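Local coordinates for uncharacterized protein YacP (Bacillus subtilis, PDB 5MQ8) that is an endoribonuclease of the PIN-like NYN family that takes part in ribosome-dependent mRNA decay, at residues A95-E107 / I111-L124. Numbering follows the deposited sequence.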
loop_
_atom_site.group_PDB
_atom_site.type_symbol
_atom_site.label_atom_id
_atom_site.label_comp_id
_atom_site.label_asym_id
_atom_site.label_seq_id
_atom_site.Cartn_x
_atom_site.Cartn_y
_atom_site.Cartn_z
ATOM N N ALA A 95 4.706 -31.129 -20.893
ATOM C CA ALA A 95 5.347 -29.806 -20.885
ATOM C C ALA A 95 5.373 -29.097 -19.503
ATOM O O ALA A 95 5.623 -27.887 -19.450
ATOM C CB ALA A 95 4.693 -28.909 -21.935
ATOM N N THR A 96 5.163 -29.846 -18.390
ATOM C CA THR A 96 5.107 -29.254 -17.048
ATOM C C THR A 96 6.053 -29.922 -16.044
ATOM O O THR A 96 6.064 -31.151 -15.939
ATOM C CB THR A 96 3.630 -29.249 -16.572
ATOM O OG1 THR A 96 2.938 -28.162 -17.192
ATOM C CG2 THR A 96 3.464 -29.162 -15.057
ATOM N N GLN A 97 6.816 -29.097 -15.280
ATOM C CA GLN A 97 7.689 -29.555 -14.196
ATOM C C GLN A 97 7.075 -29.197 -12.829
ATOM O O GLN A 97 6.847 -28.016 -12.532
ATOM C CB GLN A 97 9.126 -29.010 -14.328
ATOM C CG GLN A 97 10.110 -29.507 -13.247
ATOM C CD GLN A 97 10.318 -31.010 -13.245
ATOM O OE1 GLN A 97 9.713 -31.752 -12.461
ATOM N NE2 GLN A 97 11.177 -31.493 -14.127
ATOM N N ILE A 98 6.801 -30.234 -12.017
ATOM C CA ILE A 98 6.246 -30.107 -10.675
ATOM C C ILE A 98 7.384 -29.887 -9.672
ATOM O O ILE A 98 8.361 -30.632 -9.666
ATOM C CB ILE A 98 5.345 -31.331 -10.288
ATOM C CG1 ILE A 98 4.176 -31.573 -11.305
ATOM C CG2 ILE A 98 4.824 -31.241 -8.842
ATOM C CD1 ILE A 98 3.099 -30.478 -11.481
ATOM N N HIS A 99 7.252 -28.846 -8.847
ATOM C CA HIS A 99 8.181 -28.536 -7.768
ATOM C C HIS A 99 7.396 -28.637 -6.475
ATOM O O HIS A 99 6.239 -28.222 -6.426
ATOM C CB HIS A 99 8.766 -27.132 -7.918
ATOM C CG HIS A 99 9.561 -26.933 -9.167
ATOM N ND1 HIS A 99 10.933 -27.120 -9.184
ATOM C CD2 HIS A 99 9.156 -26.549 -10.399
ATOM C CE1 HIS A 99 11.317 -26.854 -10.420
ATOM N NE2 HIS A 99 10.283 -26.512 -11.188
ATOM N N VAL A 100 8.001 -29.220 -5.432
ATOM C CA VAL A 100 7.355 -29.360 -4.130
ATOM C C VAL A 100 8.215 -28.690 -3.077
ATOM O O VAL A 100 9.360 -29.104 -2.859
ATOM C CB VAL A 100 7.006 -30.821 -3.747
ATOM C CG1 VAL A 100 6.259 -30.879 -2.412
ATOM C CG2 VAL A 100 6.199 -31.510 -4.849
ATOM N N ALA A 101 7.654 -27.672 -2.403
ATOM C CA ALA A 101 8.358 -26.963 -1.342
ATOM C C ALA A 101 8.097 -27.638 0.003
ATOM O O ALA A 101 6.982 -27.571 0.534
ATOM C CB ALA A 101 7.940 -25.503 -1.306
ATOM N N THR A 102 9.133 -28.327 0.530
ATOM C CA THR A 102 9.132 -29.035 1.820
ATOM C C THR A 102 10.542 -29.445 2.252
ATOM O O THR A 102 11.357 -29.873 1.428
ATOM C CB THR A 102 8.134 -30.232 1.858
ATOM O OG1 THR A 102 7.969 -30.662 3.211
ATOM C CG2 THR A 102 8.542 -31.414 0.965
ATOM N N SER A 103 10.805 -29.333 3.562
ATOM C CA SER A 103 12.042 -29.782 4.211
ATOM C C SER A 103 11.724 -30.963 5.150
ATOM O O SER A 103 12.590 -31.383 5.917
ATOM C CB SER A 103 12.700 -28.643 4.985
ATOM O OG SER A 103 13.393 -27.801 4.084
ATOM N N ASP A 104 10.480 -31.495 5.089
ATOM C CA ASP A 104 10.055 -32.620 5.926
ATOM C C ASP A 104 10.562 -33.949 5.392
ATOM O O ASP A 104 10.442 -34.218 4.203
ATOM C CB ASP A 104 8.530 -32.666 6.078
ATOM C CG ASP A 104 8.047 -33.907 6.816
ATOM O OD1 ASP A 104 8.128 -33.923 8.075
ATOM O OD2 ASP A 104 7.655 -34.889 6.137
ATOM N N TYR A 105 11.032 -34.825 6.299
ATOM C CA TYR A 105 11.487 -36.168 5.939
ATOM C C TYR A 105 10.789 -37.250 6.781
ATOM O O TYR A 105 11.119 -38.425 6.652
ATOM C CB TYR A 105 13.021 -36.268 5.985
ATOM C CG TYR A 105 13.713 -35.528 4.858
ATOM C CD1 TYR A 105 14.090 -34.196 5.000
ATOM C CD2 TYR A 105 14.019 -36.171 3.658
ATOM C CE1 TYR A 105 14.739 -33.513 3.968
ATOM C CE2 TYR A 105 14.678 -35.502 2.624
ATOM C CZ TYR A 105 15.034 -34.172 2.784
ATOM O OH TYR A 105 15.671 -33.503 1.766
ATOM N N THR A 106 9.789 -36.863 7.602
ATOM C CA THR A 106 9.009 -37.798 8.411
ATOM C C THR A 106 7.975 -38.556 7.576
ATOM O O THR A 106 7.615 -39.687 7.916
ATOM C CB THR A 106 8.378 -37.136 9.649
ATOM O OG1 THR A 106 7.368 -36.208 9.269
ATOM C CG2 THR A 106 9.400 -36.502 10.580
ATOM N N GLU A 107 7.491 -37.930 6.489
ATOM C CA GLU A 107 6.506 -38.544 5.602
ATOM C C GLU A 107 7.167 -39.248 4.439
ATOM O O GLU A 107 8.347 -39.028 4.161
ATOM C CB GLU A 107 5.462 -37.516 5.119
ATOM C CG GLU A 107 4.606 -36.892 6.216
ATOM C CD GLU A 107 3.722 -37.804 7.038
ATOM O OE1 GLU A 107 3.320 -37.372 8.136
ATOM O OE2 GLU A 107 3.407 -38.931 6.593
ATOM N N ILE A 111 5.808 -38.800 -4.158
ATOM C CA ILE A 111 5.849 -37.973 -5.364
ATOM C C ILE A 111 7.290 -37.676 -5.842
ATOM O O ILE A 111 7.488 -37.403 -7.029
ATOM C CB ILE A 111 4.998 -36.683 -5.176
ATOM C CG1 ILE A 111 4.614 -36.062 -6.544
ATOM C CG2 ILE A 111 5.656 -35.665 -4.213
ATOM C CD1 ILE A 111 4.682 -34.589 -6.600
ATOM N N PHE A 112 8.290 -37.754 -4.937
ATOM C CA PHE A 112 9.678 -37.480 -5.299
ATOM C C PHE A 112 10.318 -38.616 -6.122
ATOM O O PHE A 112 11.430 -38.457 -6.641
ATOM C CB PHE A 112 10.510 -37.096 -4.067
ATOM C CG PHE A 112 10.110 -35.768 -3.460
ATOM C CD1 PHE A 112 9.831 -34.668 -4.269
ATOM C CD2 PHE A 112 10.055 -35.604 -2.082
ATOM C CE1 PHE A 112 9.446 -33.453 -3.710
ATOM C CE2 PHE A 112 9.677 -34.381 -1.519
ATOM C CZ PHE A 112 9.379 -33.312 -2.337
ATOM N N GLY A 113 9.580 -39.720 -6.266
ATOM C CA GLY A 113 9.940 -40.860 -7.101
ATOM C C GLY A 113 9.106 -40.876 -8.372
ATOM O O GLY A 113 9.166 -41.837 -9.139
ATOM N N GLN A 114 8.312 -39.807 -8.600
ATOM C CA GLN A 114 7.421 -39.655 -9.757
ATOM C C GLN A 114 7.737 -38.398 -10.607
ATOM O O GLN A 114 6.836 -37.836 -11.251
ATOM C CB GLN A 114 5.946 -39.646 -9.305
ATOM C CG GLN A 114 5.433 -40.982 -8.800
ATOM C CD GLN A 114 4.167 -40.819 -8.006
ATOM O OE1 GLN A 114 3.094 -40.527 -8.542
ATOM N NE2 GLN A 114 4.262 -41.021 -6.704
ATOM N N GLY A 115 9.004 -37.982 -10.604
ATOM C CA GLY A 115 9.475 -36.848 -11.394
ATOM C C GLY A 115 9.445 -35.467 -10.757
ATOM O O GLY A 115 10.041 -34.534 -11.306
ATOM N N ALA A 116 8.756 -35.313 -9.605
ATOM C CA ALA A 116 8.677 -34.026 -8.911
ATOM C C ALA A 116 10.003 -33.662 -8.271
ATOM O O ALA A 116 10.714 -34.541 -7.778
ATOM C CB ALA A 116 7.580 -34.048 -7.867
ATOM N N LEU A 117 10.343 -32.365 -8.309
ATOM C CA LEU A 117 11.578 -31.838 -7.738
ATOM C C LEU A 117 11.322 -31.259 -6.362
ATOM O O LEU A 117 10.290 -30.640 -6.123
ATOM C CB LEU A 117 12.235 -30.793 -8.663
ATOM C CG LEU A 117 12.794 -31.320 -9.999
ATOM C CD1 LEU A 117 13.116 -30.183 -10.952
ATOM C CD2 LEU A 117 14.038 -32.192 -9.785
ATOM N N ARG A 118 12.263 -31.478 -5.457
ATOM C CA ARG A 118 12.163 -31.027 -4.082
ATOM C C ARG A 118 12.845 -29.687 -3.901
ATOM O O ARG A 118 14.003 -29.516 -4.289
ATOM C CB ARG A 118 12.736 -32.098 -3.133
ATOM C CG ARG A 118 13.051 -31.606 -1.740
ATOM C CD ARG A 118 13.441 -32.730 -0.822
ATOM N NE ARG A 118 12.907 -32.432 0.492
ATOM C CZ ARG A 118 12.169 -33.250 1.226
ATOM N NH1 ARG A 118 11.960 -34.499 0.834
ATOM N NH2 ARG A 118 11.686 -32.848 2.385
ATOM N N LYS A 119 12.116 -28.741 -3.297
ATOM C CA LYS A 119 12.602 -27.411 -2.965
ATOM C C LYS A 119 12.518 -27.293 -1.448
ATOM O O LYS A 119 11.469 -27.578 -0.859
ATOM C CB LYS A 119 11.742 -26.340 -3.676
ATOM C CG LYS A 119 12.290 -24.934 -3.568
ATOM C CD LYS A 119 11.332 -23.883 -4.158
ATOM C CE LYS A 119 11.587 -23.560 -5.615
ATOM N NZ LYS A 119 11.181 -24.651 -6.530
ATOM N N SER A 120 13.624 -26.945 -0.806
ATOM C CA SER A 120 13.631 -26.825 0.649
ATOM C C SER A 120 12.914 -25.561 1.133
ATOM O O SER A 120 12.732 -24.606 0.372
ATOM C CB SER A 120 15.060 -26.860 1.189
ATOM O OG SER A 120 15.767 -25.699 0.799
ATOM N N ALA A 121 12.539 -25.563 2.415
ATOM C CA ALA A 121 11.888 -24.442 3.078
ATOM C C ALA A 121 12.760 -23.179 3.018
ATOM O O ALA A 121 12.241 -22.090 2.770
ATOM C CB ALA A 121 11.587 -24.803 4.519
ATOM N N ARG A 122 14.089 -23.349 3.218
ATOM C CA ARG A 122 15.116 -22.310 3.193
ATOM C C ARG A 122 15.223 -21.704 1.793
ATOM O O ARG A 122 15.301 -20.480 1.670
ATOM C CB ARG A 122 16.469 -22.915 3.627
ATOM C CG ARG A 122 17.456 -21.895 4.194
ATOM C CD ARG A 122 18.727 -22.522 4.762
ATOM N NE ARG A 122 18.515 -23.165 6.062
ATOM C CZ ARG A 122 18.584 -22.549 7.240
ATOM N NH1 ARG A 122 18.370 -23.224 8.362
ATOM N NH2 ARG A 122 18.891 -21.258 7.307
ATOM N N GLU A 123 15.215 -22.559 0.744
ATOM C CA GLU A 123 15.292 -22.140 -0.652
ATOM C C GLU A 123 14.082 -21.310 -1.028
ATOM O O GLU A 123 14.256 -20.258 -1.647
ATOM C CB GLU A 123 15.384 -23.346 -1.592
ATOM C CG GLU A 123 16.789 -23.880 -1.798
ATOM C CD GLU A 123 16.872 -25.345 -2.186
ATOM O OE1 GLU A 123 16.061 -25.804 -3.024
ATOM O OE2 GLU A 123 17.765 -26.036 -1.648
ATOM N N LEU A 124 12.853 -21.773 -0.665
ATOM C CA LEU A 124 11.643 -21.020 -0.986
ATOM C C LEU A 124 11.667 -19.664 -0.289
ATOM O O LEU A 124 11.404 -18.656 -0.943
ATOM C CB LEU A 124 10.340 -21.802 -0.708
ATOM C CG LEU A 124 9.023 -21.098 -1.142
ATOM C CD1 LEU A 124 8.999 -20.785 -2.632
ATOM C CD2 LEU A 124 7.796 -21.893 -0.722
HETATM O O HOH W 1 13.024 -26.894 -7.349
HETATM O O HOH W 2 15.237 -25.997 4.893
#
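The guanidinium of Arg118 lies between two partners: the Tyr105 ring stacks flat on one face, planes 6° apart, with Arg118 CZ 3.8 Å from the ring centroid in a cation-pi contact, while Thr102 CG2 sits over the opposite face. Arg118 CG stands opposite its backbone N (chi1 163°), and a bend at chi3 turns the group toward the carbonyls. In the guanidinium plane, NH2 gives a short bond of 2.6 Å to Asp104 O, reaching it from above the carbonyl plane; NE and NH2 add weak bonds to Thr102 O. Phe112 receives Thr102 CG2 at its edge and Val100 CB 3.6 Å from CE1; beta-branched valine suits the strand. Strands 98-101 and 117-119 pair in parallel, Lys119 N to Val100 O at 2.8 Å; within this chain 117-119 is an outermost strand of the PIN-like alpha/beta sheet. On the face of His99 and Lys119, a water joins ND1 to NZ, while Asp2 binds NE2. Ser103 OG accepts from Ala121 N at 2.9 Å, and Ser120, its hydroxyl suited to an N-cap, forms a capping box with Glu123. Planar, donor-rich arginine thus ties carbonyls after 98-101 to the edge strand, its charge probably stabilised by the tyrosine pi face and carbonyl dipoles.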